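Local coordinates for protein O-methyltransferase (Coxiella burnetii, PDB 3TR6) that probably transfers a methyl group from S-adenosylmethionine to a hydroxyl oxygen of its substrate, and is seen here with S-adenosyl-L-homocysteine and nickel bound, at residues A[46-49]-A[50-54]; A[58-62]-A[63-67]; A[78-81]-A[82-86]; A[94-98]-A[99-103]. All coordinates share one frame; numbering follows the deposited sequence.

How the contacts relate
Followed from the N terminus, the four contacts come one after another, and none nests in or crosses another. Contact 1 turns the loop after helix 28-40 into helix 50-63, and contact 2 closes the far end of that helix before strand 67-71; the centres of contacts 1 and 2 lie about 17 Å apart. Contact 3 lies along helix 77-83 and the residues that follow, inside the beta-alpha-beta unit 67-96; it packs on contact 1 through Ala53 and Ala81, and on contact 2 through Val60 and Ala85. Contact 4 passes from strand 91-96 into helix 99-111. Contacts 1, 3 and 4 all grip S-adenosyl-L-homocysteine, whereas contacts 1 and 2 reach the second subunit.

Contact 1 of 4, residues A[46-49]-A[50-54]; sequences MQTA and PEQAQ. With SAH (S-adenosyl-L-homocysteine), chain C.
Thr48 and Gln52 meet at about a right angle, the threonine methyl CG2 lying 3.7 Å from the amide oxygen OE1 of Gln52. Thr48 CG2 also touches Ala53 CB at 3.8 Å, so one small branch fills the corner between the loop and the first turn of the helix. With CG2 anti to the backbone N (chi1 of OG1 -61°), the hydroxyl is turned the other way, into the cofactor pocket. There Thr48 OG1 donates to OXT of S-adenosyl-L-homocysteine at 2.7 Å, and Thr48 N adds a weak bond to the second carboxylate oxygen. A beta-branched threonine suits the place because it serves pocket and helix at once. Selenomethionine Met46 lies along the thioether, its SE 3.8 Å from SD of the ligand.

The turn itself is a helix start. Ala49 is the N-cap residue, and its O accepts from Ala53 N at 2.9 Å in a nearly straight bond (172°). Pro50 fits the first helical position, where no backbone N-H is required, and its CD packs on Ala49 CB. Glu51 folds back until OE1 is 3.7 Å from Ala49 CB, while OE2 bonds to Tyr16 and to Thr8 of the second subunit. Farther out, Tyr145 bonds to both Thr48 OG1 and Gln52 OE1, and Gln52 NE2 donates to Asp173, one of the nickel ligands.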
loop_
_atom_site.group_PDB
_atom_site.type_symbol
_atom_site.label_atom_id
_atom_site.label_comp_id
_atom_site.label_asym_id
_atom_site.label_seq_id
_atom_site.Cartn_x
_atom_site.Cartn_y
_atom_site.Cartn_z
HETATM N N MSE A 46 -3.279 -19.484 9.915
HETATM C CA MSE A 46 -2.424 -19.115 8.790
HETATM C C MSE A 46 -3.224 -18.466 7.656
HETATM O O MSE A 46 -2.688 -18.186 6.585
HETATM C CB MSE A 46 -1.599 -20.313 8.290
HETATM C CG MSE A 46 -2.395 -21.561 7.932
HETATM SE SE MSE A 46 -1.248 -23.083 7.462
HETATM C CE MSE A 46 0.472 -22.337 7.979
ATOM N N GLN A 47 -4.504 -18.214 7.908
ATOM C CA GLN A 47 -5.355 -17.547 6.931
ATOM C C GLN A 47 -4.983 -16.072 6.802
ATOM O O GLN A 47 -4.580 -15.429 7.778
ATOM C CB GLN A 47 -6.826 -17.690 7.316
ATOM C CG GLN A 47 -7.799 -17.258 6.234
ATOM C CD GLN A 47 -9.246 -17.473 6.639
ATOM O OE1 GLN A 47 -9.585 -17.402 7.819
ATOM N NE2 GLN A 47 -10.101 -17.752 5.662
ATOM N N THR A 48 -5.118 -15.539 5.593
ATOM C CA THR A 48 -4.773 -14.151 5.330
ATOM C C THR A 48 -5.697 -13.210 6.094
ATOM O O THR A 48 -6.914 -13.408 6.123
ATOM C CB THR A 48 -4.835 -13.835 3.819
ATOM O OG1 THR A 48 -3.896 -14.660 3.123
ATOM C CG2 THR A 48 -4.504 -12.373 3.557
ATOM N N ALA A 49 -5.109 -12.193 6.718
ATOM C CA ALA A 49 -5.878 -11.184 7.437
ATOM C C ALA A 49 -6.819 -10.455 6.482
ATOM O O ALA A 49 -6.416 -10.054 5.387
ATOM C CB ALA A 49 -4.945 -10.199 8.127
ATOM N N PRO A 50 -8.084 -10.286 6.890
ATOM C CA PRO A 50 -9.076 -9.626 6.036
ATOM C C PRO A 50 -8.568 -8.284 5.513
ATOM O O PRO A 50 -8.762 -7.966 4.339
ATOM C CB PRO A 50 -10.261 -9.424 6.979
ATOM C CG PRO A 50 -10.137 -10.530 7.960
ATOM C CD PRO A 50 -8.663 -10.738 8.166
ATOM N N GLU A 51 -7.908 -7.517 6.373
ATOM C CA GLU A 51 -7.429 -6.194 5.995
ATOM C C GLU A 51 -6.249 -6.261 5.029
ATOM O O GLU A 51 -6.115 -5.406 4.154
ATOM C CB GLU A 51 -7.066 -5.359 7.228
ATOM C CG GLU A 51 -5.916 -5.907 8.054
ATOM C CD GLU A 51 -6.374 -6.848 9.149
ATOM O OE1 GLU A 51 -7.371 -7.563 8.945
ATOM O OE2 GLU A 51 -5.739 -6.866 10.223
ATOM N N GLN A 52 -5.396 -7.270 5.184
ATOM C CA GLN A 52 -4.267 -7.433 4.274
ATOM C C GLN A 52 -4.756 -7.861 2.892
ATOM O O GLN A 52 -4.281 -7.365 1.871
ATOM C CB GLN A 52 -3.255 -8.446 4.810
ATOM C CG GLN A 52 -1.950 -8.446 4.027
ATOM C CD GLN A 52 -1.026 -9.586 4.407
ATOM O OE1 GLN A 52 -1.173 -10.707 3.923
ATOM N NE2 GLN A 52 -0.058 -9.300 5.273
ATOM N N ALA A 53 -5.710 -8.787 2.874
ATOM C CA ALA A 53 -6.300 -9.256 1.629
ATOM C C ALA A 53 -6.964 -8.105 0.886
ATOM O O ALA A 53 -6.902 -8.024 -0.339
ATOM C CB ALA A 53 -7.309 -10.352 1.906
ATOM N N GLN A 54 -7.606 -7.216 1.636
ATOM C CA GLN A 54 -8.287 -6.074 1.043
ATOM C C GLN A 54 -7.304 -5.162 0.321
ATOM O O GLN A 54 -7.626 -4.595 -0.725
ATOM C CB GLN A 54 -9.054 -5.295 2.109
ATOM C CG GLN A 54 -9.732 -4.047 1.586
ATOM C CD GLN A 54 -10.725 -3.478 2.572
ATOM O OE1 GLN A 54 -11.416 -4.220 3.269
ATOM N NE2 GLN A 54 -10.801 -2.152 2.640
HETATM N N SAH C . -3.029 -17.201 1.342
HETATM C CA SAH C . -3.634 -18.244 2.124
HETATM C CB SAH C . -2.703 -18.726 3.224
HETATM C CG SAH C . -2.132 -20.116 3.066
HETATM S SD SAH C . -1.216 -20.790 4.444
HETATM C C SAH C . -4.901 -17.748 2.731
HETATM O O SAH C . -5.393 -18.362 3.718
HETATM O OXT SAH C . -5.480 -16.730 2.274
HETATM C "C5'" SAH C . 0.059 -21.886 3.846
HETATM C "C4'" SAH C . -0.308 -22.812 2.815
HETATM O "O4'" SAH C . 0.893 -23.223 2.075
HETATM C "C3'" SAH C . -0.873 -24.045 3.403
HETATM O "O3'" SAH C . -2.128 -24.248 2.899
HETATM C "C2'" SAH C . 0.029 -25.127 2.979
HETATM O "O2'" SAH C . -0.684 -26.254 2.653
HETATM C "C1'" SAH C . 0.691 -24.569 1.773
HETATM N N9 SAH C . 1.953 -25.192 1.384
HETATM C C8 SAH C . 2.906 -25.666 2.200
HETATM N N7 SAH C . 3.901 -26.146 1.437
HETATM C C5 SAH C . 3.581 -25.977 0.138
HETATM C C6 SAH C . 4.220 -26.281 -1.068
HETATM N N6 SAH C . 5.500 -26.914 -1.081
HETATM N N1 SAH C . 3.605 -25.967 -2.222
HETATM C C2 SAH C . 2.403 -25.376 -2.229
HETATM N N3 SAH C . 1.765 -25.075 -1.090
HETATM C C4 SAH C . 2.330 -25.362 0.100
#

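Contact 2 of 4, residues A[58-62]-A[63-67]; sequences LLVKL and MQAKK
Ala65 N bonds to Val60 O at 2.9 Å, a link spanning five residues, with the donor in the carbonyl plane and an N-H...O angle of 161°. Together with the weak bond from Gln64 N to Lys61 O at 3.2 Å, it forms a Schellman motif, which ends helix 50-63 and sends the chain toward strand 67-71. One residue before Gln64, Met63 N donates to Leu59 O at 3.0 Å.

Gln64 is the C-prime residue, and its positive phi (52°) takes the chain out of the right-handed helix. Glycine is the commonest residue here, but glutamine adopts the conformation in this protein; its side chain, bent at chi2, carries OE1 to a weak bond with Arg222 of the second subunit. Leu59 and Met63, a selenomethionine, are both placed on Leu169 of strand 168-173. Leu62 packs on Met63 of the second subunit, and Met63 on Leu62 of that subunit, so apolar residues suit these positions. Val60 also packs on Leu143, and Ala65 on Asp142, setting the turn against strand 141-146. An apolar pair across the motif matches the hydrophobic contact often made by Schellman turns: Ala65 directs its small methyl back toward the helix, where Ala65 CB comes within 4.2 Å of Val60 CG1.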
loop_
_atom_site.group_PDB
_atom_site.type_symbol
_atom_site.label_atom_id
_atom_site.label_comp_id
_atom_site.label_asym_id
_atom_site.label_seq_id
_atom_site.Cartn_x
_atom_site.Cartn_y
_atom_site.Cartn_z
ATOM N N LEU A 58 -7.037 -4.169 -3.705
ATOM C CA LEU A 58 -6.858 -2.808 -4.191
ATOM C C LEU A 58 -5.696 -2.727 -5.179
ATOM O O LEU A 58 -5.756 -1.978 -6.152
ATOM C CB LEU A 58 -6.642 -1.833 -3.030
ATOM C CG LEU A 58 -6.675 -0.338 -3.384
ATOM C CD1 LEU A 58 -8.071 0.104 -3.810
ATOM C CD2 LEU A 58 -6.190 0.507 -2.221
ATOM N N LEU A 59 -4.648 -3.507 -4.932
ATOM C CA LEU A 59 -3.486 -3.529 -5.814
ATOM C C LEU A 59 -3.809 -4.126 -7.180
ATOM O O LEU A 59 -3.332 -3.641 -8.206
ATOM C CB LEU A 59 -2.336 -4.298 -5.165
ATOM C CG LEU A 59 -1.718 -3.640 -3.933
ATOM C CD1 LEU A 59 -0.634 -4.526 -3.344
ATOM C CD2 LEU A 59 -1.169 -2.275 -4.287
ATOM N N VAL A 60 -4.611 -5.184 -7.188
ATOM C CA VAL A 60 -5.072 -5.781 -8.436
ATOM C C VAL A 60 -5.806 -4.741 -9.281
ATOM O O VAL A 60 -5.617 -4.660 -10.495
ATOM C CB VAL A 60 -6.004 -6.990 -8.181
ATOM C CG1 VAL A 60 -6.732 -7.390 -9.461
ATOM C CG2 VAL A 60 -5.218 -8.164 -7.617
ATOM N N LYS A 61 -6.641 -3.937 -8.632
ATOM C CA LYS A 61 -7.405 -2.916 -9.337
ATOM C C LYS A 61 -6.528 -1.772 -9.849
ATOM O O LYS A 61 -6.710 -1.299 -10.972
ATOM C CB LYS A 61 -8.536 -2.384 -8.454
ATOM C CG LYS A 61 -9.667 -3.384 -8.239
ATOM C CD LYS A 61 -10.728 -2.831 -7.303
ATOM C CE LYS A 61 -12.120 -3.330 -7.678
ATOM N NZ LYS A 61 -12.608 -4.402 -6.767
ATOM N N LEU A 62 -5.574 -1.331 -9.033
ATOM C CA LEU A 62 -4.698 -0.229 -9.422
ATOM C C LEU A 62 -3.821 -0.597 -10.612
ATOM O O LEU A 62 -3.611 0.210 -11.520
ATOM C CB LEU A 62 -3.831 0.216 -8.245
ATOM C CG LEU A 62 -4.499 1.123 -7.212
ATOM C CD1 LEU A 62 -3.614 1.269 -5.989
ATOM C CD2 LEU A 62 -4.820 2.479 -7.816
HETATM N N MSE A 63 -3.309 -1.822 -10.607
HETATM C CA MSE A 63 -2.451 -2.280 -11.688
HETATM C C MSE A 63 -3.277 -2.789 -12.849
HETATM O O MSE A 63 -2.757 -2.981 -13.947
HETATM C CB MSE A 63 -1.530 -3.394 -11.204
HETATM C CG MSE A 63 -0.710 -3.016 -10.003
HETATM SE SE MSE A 63 0.402 -4.492 -9.432
HETATM C CE MSE A 63 1.687 -4.516 -10.902
ATOM N N GLN A 64 -4.565 -2.998 -12.605
ATOM C CA GLN A 64 -5.408 -3.686 -13.567
ATOM C C GLN A 64 -4.720 -4.994 -13.933
ATOM O O GLN A 64 -4.477 -5.282 -15.106
ATOM C CB GLN A 64 -5.622 -2.824 -14.808
ATOM C CG GLN A 64 -7.069 -2.717 -15.224
ATOM C CD GLN A 64 -7.902 -1.990 -14.198
ATOM O OE1 GLN A 64 -7.747 -0.786 -14.002
ATOM N NE2 GLN A 64 -8.785 -2.718 -13.527
ATOM N N ALA A 65 -4.386 -5.772 -12.911
ATOM C CA ALA A 65 -3.658 -7.018 -13.093
ATOM C C ALA A 65 -4.520 -8.047 -13.812
ATOM O O ALA A 65 -5.638 -8.336 -13.389
ATOM C CB ALA A 65 -3.191 -7.551 -11.750
ATOM N N LYS A 66 -3.997 -8.595 -14.904
ATOM C CA LYS A 66 -4.742 -9.558 -15.709
ATOM C C LYS A 66 -4.208 -10.976 -15.527
ATOM O O LYS A 66 -4.844 -11.945 -15.937
ATOM C CB LYS A 66 -4.717 -9.157 -17.186
ATOM C CG LYS A 66 -5.330 -7.789 -17.455
ATOM C CD LYS A 66 -5.182 -7.385 -18.912
ATOM C CE LYS A 66 -5.626 -5.947 -19.146
ATOM N NZ LYS A 66 -7.064 -5.741 -18.821
ATOM N N LYS A 67 -3.040 -11.085 -14.904
ATOM C CA LYS A 67 -2.420 -12.377 -14.638
ATOM C C LYS A 67 -1.804 -12.410 -13.244
ATOM O O LYS A 67 -0.769 -11.788 -12.995
ATOM C CB LYS A 67 -1.350 -12.685 -15.685
ATOM C CG LYS A 67 -1.879 -13.272 -16.978
ATOM C CD LYS A 67 -0.728 -13.846 -17.784
ATOM C CE LYS A 67 -1.194 -14.891 -18.781
ATOM N NZ LYS A 67 -0.040 -15.666 -19.321
#

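Contact 3 of 4, residues A[78-81]-A[82-86]; sequences SAIA and MGLAL. With SAH (S-adenosyl-L-homocysteine), chain C.
Met82, a selenomethionine, curls back along its own helix toward Ser78, one turn earlier. This is helix 77-83, the connection of a Rossmann-like beta-alpha-beta unit between strands 67-71 and 91-96. Met82 CB lies 3.5 Å from Ser78 O, the carbonyl that accepts from Met82 N at 3.0 Å, and CG stays close to the same oxygen. From CB the chain runs extended through CG to SE (chi2 -180°), and the turn about the CG-SE bond (chi3 -71°) then brings Met82 CE back to 4.2 Å from Ser78 CB. A long, flexible, apolar chain suits this buried place, where Val68, Leu143 and Leu56 also surround it.

Ser78 itself faces the ligand. Its N donates to OXT of S-adenosyl-L-homocysteine at 3.1 Å, and OG accepts from the ligand amino group, while Asp70 is a further partner of that hydroxyl. On another face, Ile80 and Leu84 lie side by side and point the same way. The small Ala81 lets helix 50-63 approach at Ala53. Gly83 N continues the helical bonding to Ala79 O, and Leu84 N bonds to Ile80 O. Beside that last bond, Leu84 CD1 rests 3.8 Å from Ile80 CG2.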
loop_
_atom_site.group_PDB
_atom_site.type_symbol
_atom_site.label_atom_id
_atom_site.label_comp_id
_atom_site.label_asym_id
_atom_site.label_seq_id
_atom_site.Cartn_x
_atom_site.Cartn_y
_atom_site.Cartn_z
ATOM N N SER A 78 -7.187 -15.433 0.087
ATOM C CA SER A 78 -6.473 -14.448 -0.719
ATOM C C SER A 78 -6.740 -14.643 -2.208
ATOM O O SER A 78 -6.801 -13.674 -2.968
ATOM C CB SER A 78 -4.971 -14.502 -0.434
ATOM O OG SER A 78 -4.446 -15.797 -0.668
ATOM N N ALA A 79 -6.900 -15.899 -2.618
ATOM C CA ALA A 79 -7.194 -16.221 -4.008
ATOM C C ALA A 79 -8.519 -15.607 -4.432
ATOM O O ALA A 79 -8.641 -15.062 -5.527
ATOM C CB ALA A 79 -7.218 -17.727 -4.210
ATOM N N ILE A 80 -9.508 -15.696 -3.552
ATOM C CA ILE A 80 -10.830 -15.145 -3.819
ATOM C C ILE A 80 -10.852 -13.626 -3.663
ATOM O O ILE A 80 -11.516 -12.924 -4.426
ATOM C CB ILE A 80 -11.886 -15.770 -2.892
ATOM C CG1 ILE A 80 -12.033 -17.264 -3.198
ATOM C CG2 ILE A 80 -13.213 -15.052 -3.036
ATOM C CD1 ILE A 80 -12.887 -18.017 -2.201
ATOM N N ALA A 81 -10.122 -13.124 -2.672
ATOM C CA ALA A 81 -10.037 -11.686 -2.445
ATOM C C ALA A 81 -9.523 -10.989 -3.697
ATOM O O ALA A 81 -10.109 -10.008 -4.164
ATOM C CB ALA A 81 -9.137 -11.387 -1.262
HETATM N N MSE A 82 -8.427 -11.507 -4.238
HETATM C CA MSE A 82 -7.846 -10.966 -5.459
HETATM C C MSE A 82 -8.683 -11.322 -6.681
HETATM O O MSE A 82 -8.842 -10.505 -7.588
HETATM C CB MSE A 82 -6.408 -11.454 -5.640
HETATM C CG MSE A 82 -5.419 -10.800 -4.696
HETATM SE SE MSE A 82 -3.599 -11.428 -4.947
HETATM C CE MSE A 82 -3.776 -13.234 -4.232
ATOM N N GLY A 83 -9.215 -12.542 -6.699
ATOM C CA GLY A 83 -10.072 -12.983 -7.785
ATOM C C GLY A 83 -11.235 -12.038 -8.031
ATOM O O GLY A 83 -11.565 -11.736 -9.174
ATOM N N LEU A 84 -11.855 -11.564 -6.955
ATOM C CA LEU A 84 -13.000 -10.665 -7.062
ATOM C C LEU A 84 -12.630 -9.297 -7.635
ATOM O O LEU A 84 -13.489 -8.574 -8.142
ATOM C CB LEU A 84 -13.670 -10.492 -5.698
ATOM C CG LEU A 84 -14.373 -11.723 -5.128
ATOM C CD1 LEU A 84 -14.627 -11.556 -3.640
ATOM C CD2 LEU A 84 -15.672 -12.002 -5.879
ATOM N N ALA A 85 -11.353 -8.942 -7.546
ATOM C CA ALA A 85 -10.896 -7.638 -8.014
ATOM C C ALA A 85 -10.404 -7.692 -9.458
ATOM O O ALA A 85 -10.216 -6.656 -10.097
ATOM C CB ALA A 85 -9.806 -7.097 -7.097
ATOM N N LEU A 86 -10.206 -8.906 -9.962
ATOM C CA LEU A 86 -9.749 -9.122 -11.330
ATOM C C LEU A 86 -10.640 -8.437 -12.353
ATOM O O LEU A 86 -11.865 -8.467 -12.235
ATOM C CB LEU A 86 -9.699 -10.616 -11.642
ATOM C CG LEU A 86 -8.507 -11.431 -11.145
ATOM C CD1 LEU A 86 -8.749 -12.910 -11.404
ATOM C CD2 LEU A 86 -7.216 -10.968 -11.810
HETATM N N SAH C . -3.029 -17.201 1.342
HETATM C CA SAH C . -3.634 -18.244 2.124
HETATM C CB SAH C . -2.703 -18.726 3.224
HETATM C CG SAH C . -2.132 -20.116 3.066
HETATM S SD SAH C . -1.216 -20.790 4.444
HETATM C C SAH C . -4.901 -17.748 2.731
HETATM O O SAH C . -5.393 -18.362 3.718
HETATM O OXT SAH C . -5.480 -16.730 2.274
HETATM C "C5'" SAH C . 0.059 -21.886 3.846
HETATM C "C4'" SAH C . -0.308 -22.812 2.815
HETATM O "O4'" SAH C . 0.893 -23.223 2.075
HETATM C "C3'" SAH C . -0.873 -24.045 3.403
HETATM O "O3'" SAH C . -2.128 -24.248 2.899
HETATM C "C2'" SAH C . 0.029 -25.127 2.979
HETATM O "O2'" SAH C . -0.684 -26.254 2.653
HETATM C "C1'" SAH C . 0.691 -24.569 1.773
HETATM N N9 SAH C . 1.953 -25.192 1.384
HETATM C C8 SAH C . 2.906 -25.666 2.200
HETATM N N7 SAH C . 3.901 -26.146 1.437
HETATM C C5 SAH C . 3.581 -25.977 0.138
HETATM C C6 SAH C . 4.220 -26.281 -1.068
HETATM N N6 SAH C . 5.500 -26.914 -1.081
HETATM N N1 SAH C . 3.605 -25.967 -2.222
HETATM C C2 SAH C . 2.403 -25.376 -2.229
HETATM N N3 SAH C . 1.765 -25.075 -1.090
HETATM C C4 SAH C . 2.330 -25.362 0.100
#

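Contact 4 of 4, residues A[94-98]-A[99-103]; sequences TCDVD and EKSTA. With SAH (S-adenosyl-L-homocysteine), chain C.
Asp98 caps helix 99-111 by gripping Ser101 in its first turn, where strand 91-96 passes into the helix of a Rossmann-like beta-alpha-beta unit. The capping bonds come first. With CG anti to the backbone N (chi1 -172°), the Asp98 carboxylate swings to the amide of Ser101. Asp98 OD2 accepts from Ser101 N at 2.9 Å, in a fairly straight bond (N-H...O 165°) that arrives nearly along the C-O axis of OD2, and from Ser101 OG at 2.8 Å, on the anti side. Two donors from one residue thus hold a single carboxylate oxygen. Aspartate suits an N-cap because its short chain reaches forward to the Ser101 amide, and its negative charge would be favoured by the helix dipole. On the backbone side, Thr102 N adds a weak bond to Asp98 O.

The second group of bonds belongs to Asp96, at the end of the strand, where an acidic residue typically holds the cofactor ribose in this fold. OD1 accepts from ligand O2' at 2.8 Å and OD2 from ligand O3' at 2.7 Å, one oxygen for each hydroxyl. OD1 also takes Val97 N through its anti lone pair and Asp98 N from above the carboxylate plane, the latter bond making an Asx turn. Phe74 N donates to OD2, so ribose and backbone together fix the carboxylate's rotation.

Packing joins the two groups. Thr102 lies against Leu120 of strand 118-122, and its beta-branched chain suits the place by adding an apolar methyl: Thr102 CG2 touches Asp96 CB at 3.6 Å.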
loop_
_atom_site.group_PDB
_atom_site.type_symbol
_atom_site.label_atom_id
_atom_site.label_comp_id
_atom_site.label_asym_id
_atom_site.label_seq_id
_atom_site.Cartn_x
_atom_site.Cartn_y
_atom_site.Cartn_z
ATOM N N THR A 94 -3.819 -20.490 -8.387
ATOM C CA THR A 94 -3.500 -20.606 -6.974
ATOM C C THR A 94 -2.813 -21.937 -6.686
ATOM O O THR A 94 -3.210 -22.978 -7.206
ATOM C CB THR A 94 -4.759 -20.439 -6.101
ATOM O OG1 THR A 94 -4.413 -20.594 -4.721
ATOM C CG2 THR A 94 -5.823 -21.460 -6.478
ATOM N N CYS A 95 -1.776 -21.895 -5.859
ATOM C CA CYS A 95 -0.943 -23.065 -5.629
ATOM C C CYS A 95 -1.040 -23.579 -4.202
ATOM O O CYS A 95 -1.014 -22.808 -3.247
ATOM C CB CYS A 95 0.517 -22.743 -5.946
ATOM S SG CYS A 95 0.773 -21.946 -7.535
ATOM N N ASP A 96 -1.143 -24.896 -4.074
ATOM C CA ASP A 96 -1.091 -25.553 -2.780
ATOM C C ASP A 96 -0.858 -27.037 -3.009
ATOM O O ASP A 96 -0.915 -27.516 -4.142
ATOM C CB ASP A 96 -2.384 -25.320 -1.994
ATOM C CG ASP A 96 -2.173 -25.394 -0.488
ATOM O OD1 ASP A 96 -1.505 -26.339 -0.020
ATOM O OD2 ASP A 96 -2.668 -24.499 0.230
ATOM N N VAL A 97 -0.591 -27.765 -1.933
ATOM C CA VAL A 97 -0.347 -29.194 -2.032
ATOM C C VAL A 97 -1.370 -29.956 -1.193
ATOM O O VAL A 97 -1.406 -31.185 -1.202
ATOM C CB VAL A 97 1.073 -29.541 -1.563
ATOM C CG1 VAL A 97 1.167 -29.423 -0.052
ATOM C CG2 VAL A 97 1.462 -30.938 -2.022
ATOM N N ASP A 98 -2.210 -29.213 -0.478
ATOM C CA ASP A 98 -3.173 -29.804 0.444
ATOM C C ASP A 98 -4.554 -29.937 -0.192
ATOM O O ASP A 98 -5.168 -28.942 -0.575
ATOM C CB ASP A 98 -3.254 -28.966 1.724
ATOM C CG ASP A 98 -4.093 -29.625 2.805
ATOM O OD1 ASP A 98 -3.572 -30.525 3.496
ATOM O OD2 ASP A 98 -5.269 -29.237 2.971
ATOM N N GLU A 99 -5.042 -31.171 -0.291
ATOM C CA GLU A 99 -6.314 -31.441 -0.955
ATOM C C GLU A 99 -7.521 -31.011 -0.131
ATOM O O GLU A 99 -8.493 -30.482 -0.671
ATOM C CB GLU A 99 -6.436 -32.925 -1.292
ATOM C CG GLU A 99 -5.257 -33.476 -2.059
ATOM C CD GLU A 99 -5.521 -34.863 -2.606
ATOM O OE1 GLU A 99 -6.621 -35.402 -2.351
ATOM O OE2 GLU A 99 -4.632 -35.410 -3.294
ATOM N N LYS A 100 -7.457 -31.248 1.175
ATOM C CA LYS A 100 -8.584 -30.961 2.055
ATOM C C LYS A 100 -8.979 -29.488 2.005
ATOM O O LYS A 100 -10.145 -29.160 1.785
ATOM C CB LYS A 100 -8.264 -31.380 3.493
ATOM C CG LYS A 100 -9.444 -31.289 4.451
ATOM C CD LYS A 100 -8.988 -31.434 5.901
ATOM C CE LYS A 100 -10.133 -31.190 6.879
ATOM N NZ LYS A 100 -9.646 -30.997 8.281
ATOM N N SER A 101 -8.005 -28.604 2.201
ATOM C CA SER A 101 -8.272 -27.170 2.231
ATOM C C SER A 101 -8.649 -26.597 0.863
ATOM O O SER A 101 -9.542 -25.756 0.764
ATOM C CB SER A 101 -7.086 -26.407 2.823
ATOM O OG SER A 101 -5.901 -26.644 2.093
ATOM N N THR A 102 -7.973 -27.051 -0.188
ATOM C CA THR A 102 -8.239 -26.541 -1.529
ATOM C C THR A 102 -9.621 -26.954 -2.028
ATOM O O THR A 102 -10.221 -26.270 -2.858
ATOM C CB THR A 102 -7.164 -26.975 -2.546
ATOM O OG1 THR A 102 -7.030 -28.400 -2.531
ATOM C CG2 THR A 102 -5.821 -26.340 -2.204
ATOM N N ALA A 103 -10.128 -28.072 -1.518
ATOM C CA ALA A 103 -11.462 -28.530 -1.886
ATOM C C ALA A 103 -12.509 -27.527 -1.412
ATOM O O ALA A 103 -13.468 -27.226 -2.125
ATOM C CB ALA A 103 -11.732 -29.905 -1.303
HETATM N N SAH C . -3.029 -17.201 1.342
HETATM C CA SAH C . -3.634 -18.244 2.124
HETATM C CB SAH C . -2.703 -18.726 3.224
HETATM C CG SAH C . -2.132 -20.116 3.066
HETATM S SD SAH C . -1.216 -20.790 4.444
HETATM C C SAH C . -4.901 -17.748 2.731
HETATM O O SAH C . -5.393 -18.362 3.718
HETATM O OXT SAH C . -5.480 -16.730 2.274
HETATM C "C5'" SAH C . 0.059 -21.886 3.846
HETATM C "C4'" SAH C . -0.308 -22.812 2.815
HETATM O "O4'" SAH C . 0.893 -23.223 2.075
HETATM C "C3'" SAH C . -0.873 -24.045 3.403
HETATM O "O3'" SAH C . -2.128 -24.248 2.899
HETATM C "C2'" SAH C . 0.029 -25.127 2.979
HETATM O "O2'" SAH C . -0.684 -26.254 2.653
HETATM C "C1'" SAH C . 0.691 -24.569 1.773
HETATM N N9 SAH C . 1.953 -25.192 1.384
HETATM C C8 SAH C . 2.906 -25.666 2.200
HETATM N N7 SAH C . 3.901 -26.146 1.437
HETATM C C5 SAH C . 3.581 -25.977 0.138
HETATM C C6 SAH C . 4.220 -26.281 -1.068
HETATM N N6 SAH C . 5.500 -26.914 -1.081
HETATM N N1 SAH C . 3.605 -25.967 -2.222
HETATM C C2 SAH C . 2.403 -25.376 -2.229
HETATM N N3 SAH C . 1.765 -25.075 -1.090
HETATM C C4 SAH C . 2.330 -25.362 0.100
#